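Split-Soret cytochrome c (Desulfovibrio desulfuricans, PDB 1H21) carries electrons as a dimeric di-heme cytochrome c whose four hemes are shared between subunits, and may take part in sulfate reduction. Local coordinates at residues A[32-37]-A[128-133]. Residues are numbered along the deposited sequence; the frame is centred on the assembly and turned at random.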
loop_
_atom_site.group_PDB
_atom_site.type_symbol
_atom_site.label_atom_id
_atom_site.label_comp_id
_atom_site.label_asym_id
_atom_site.label_seq_id
_atom_site.Cartn_x
_atom_site.Cartn_y
_atom_site.Cartn_z
ATOM N N VAL A 32 16.010 9.387 12.251
ATOM C CA VAL A 32 15.081 10.389 11.717
ATOM C C VAL A 32 13.692 9.774 11.426
ATOM O O VAL A 32 12.663 10.427 11.636
ATOM C CB VAL A 32 15.669 11.054 10.444
ATOM C CG1 VAL A 32 14.730 12.134 9.922
ATOM C CG2 VAL A 32 17.028 11.640 10.762
ATOM N N ALA A 33 13.678 8.521 10.955
ATOM C CA ALA A 33 12.436 7.794 10.662
ATOM C C ALA A 33 11.635 7.672 11.938
ATOM O O ALA A 33 10.441 7.973 11.946
ATOM C CB ALA A 33 12.726 6.397 10.087
ATOM N N TYR A 34 12.301 7.254 13.016
ATOM C CA TYR A 34 11.652 7.112 14.320
ATOM C C TYR A 34 11.077 8.464 14.772
ATOM O O TYR A 34 9.944 8.539 15.267
ATOM C CB TYR A 34 12.645 6.568 15.350
ATOM C CG TYR A 34 12.112 6.491 16.775
ATOM C CD1 TYR A 34 11.525 5.328 17.265
ATOM C CD2 TYR A 34 12.171 7.598 17.625
ATOM C CE1 TYR A 34 11.007 5.271 18.561
ATOM C CE2 TYR A 34 11.656 7.551 18.905
ATOM C CZ TYR A 34 11.072 6.387 19.367
ATOM O OH TYR A 34 10.522 6.367 20.625
ATOM N N ASP A 35 11.843 9.533 14.577
ATOM C CA ASP A 35 11.395 10.878 14.960
ATOM C C ASP A 35 10.249 11.333 14.060
ATOM O O ASP A 35 9.234 11.874 14.519
ATOM C CB ASP A 35 12.555 11.887 14.866
ATOM C CG ASP A 35 13.641 11.644 15.919
ATOM O OD1 ASP A 35 13.424 10.843 16.862
ATOM O OD2 ASP A 35 14.726 12.265 15.803
ATOM N N GLY A 36 10.413 11.075 12.771
ATOM C CA GLY A 36 9.410 11.452 11.800
ATOM C C GLY A 36 8.073 10.820 12.104
ATOM O O GLY A 36 7.039 11.476 11.956
ATOM N N TYR A 37 8.109 9.577 12.598
ATOM C CA TYR A 37 6.911 8.809 12.932
ATOM C C TYR A 37 5.985 9.563 13.895
ATOM O O TYR A 37 4.748 9.584 13.710
ATOM C CB TYR A 37 7.312 7.430 13.505
ATOM C CG TYR A 37 6.177 6.645 14.167
ATOM C CD1 TYR A 37 5.341 5.801 13.421
ATOM C CD2 TYR A 37 5.890 6.806 15.532
ATOM C CE1 TYR A 37 4.238 5.149 14.021
ATOM C CE2 TYR A 37 4.805 6.170 16.130
ATOM C CZ TYR A 37 3.982 5.349 15.376
ATOM O OH TYR A 37 2.892 4.763 15.979
ATOM N N ASP A 128 16.223 6.864 25.646
ATOM C CA ASP A 128 15.322 7.784 26.316
ATOM C C ASP A 128 14.714 8.820 25.375
ATOM O O ASP A 128 13.964 9.700 25.806
ATOM C CB ASP A 128 16.039 8.440 27.491
ATOM C CG ASP A 128 16.449 7.425 28.556
ATOM O OD1 ASP A 128 15.556 6.914 29.261
ATOM O OD2 ASP A 128 17.657 7.116 28.663
ATOM N N ALA A 129 15.044 8.719 24.090
ATOM C CA ALA A 129 14.475 9.630 23.096
ATOM C C ALA A 129 13.083 9.066 22.796
ATOM O O ALA A 129 12.376 9.559 21.902
ATOM C CB ALA A 129 15.338 9.655 21.827
ATOM N N ALA A 130 12.721 8.010 23.534
ATOM C CA ALA A 130 11.441 7.331 23.386
ATOM C C ALA A 130 10.315 8.315 23.598
ATOM O O ALA A 130 10.235 8.959 24.649
ATOM C CB ALA A 130 11.332 6.200 24.382
ATOM N N GLN A 131 9.448 8.445 22.598
ATOM C CA GLN A 131 8.322 9.361 22.708
ATOM C C GLN A 131 7.025 8.690 23.134
ATOM O O GLN A 131 6.053 9.387 23.448
ATOM C CB GLN A 131 8.130 10.136 21.410
ATOM C CG GLN A 131 9.335 10.989 21.038
ATOM C CD GLN A 131 9.037 11.908 19.886
ATOM O OE1 GLN A 131 9.816 11.971 18.918
ATOM N NE2 GLN A 131 7.895 12.639 19.972
ATOM N N GLY A 132 6.993 7.356 23.103
ATOM C CA GLY A 132 5.806 6.620 23.513
ATOM C C GLY A 132 6.009 6.029 24.890
ATOM O O GLY A 132 5.435 6.520 25.861
ATOM N N VAL A 133 6.751 4.928 24.955
ATOM C CA VAL A 133 7.087 4.273 26.216
ATOM C C VAL A 133 8.576 3.907 26.179
ATOM O O VAL A 133 9.083 3.381 25.172
ATOM C CB VAL A 133 6.247 3.005 26.481
ATOM C CG1 VAL A 133 4.781 3.317 26.431
ATOM C CG2 VAL A 133 6.632 1.871 25.518
#
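The phenol oxygen of Tyr-34 reaches from helix 26-38 to the backbone of loop 128-133, where it accepts a hydrogen bond from the amide of Gln-131: N to OH is 3.1 Å, with an N-H...O angle of 152°. The CA atoms of Tyr-34 and Ala-130 stay 9.1 Å apart, and the tyrosine side chain, from CB to its hydroxyl, spans most of that gap. Its chi1 (175°) sets CG anti to the backbone N and beside the carbonyl carbon of its own residue. The same OH is also hydrogen-bonded to Glu-169 of helix 165-192, whose carboxylate takes the amide of Val-133 on its other oxygen. One acidic side chain thus links the tyrosine and the loop, and the buried hydroxyl has two polar partners.

Van der Waals contacts gather round the ring edge and the hydroxyl. The Gln-131 N and the carbonyl oxygen of Ala-129 both lie at the edge, near the ring plane, the latter 3.7 Å from CE2. Ala-130 CA lies obliquely to the ring, close to OH, and although its CB is directed away from the helix, that methyl still lies 3.8 Å from Tyr-34 OH. Elsewhere the ring packs edge-to-face with Trp-38 and against Phe-124 and Pro-126.

In this largely helical fold, which has no strands, the contact fastens the long irregular connection between helices 102-118 and 147-158 to the early helix 26-38. It lies near the surface, yet the Tyr-34 side chain is only about 9 Å from that of Cys-171, an inferred ligand of the probable [2Fe-2S] cluster.

Among the acidic and amide groups, contact is looser. Asp-35 OD1 comes no nearer than 4.3 Å to Gln-131 OE1, and the two oxygens do not bond, while Asp-35 also packs on Phe-10 of the second subunit.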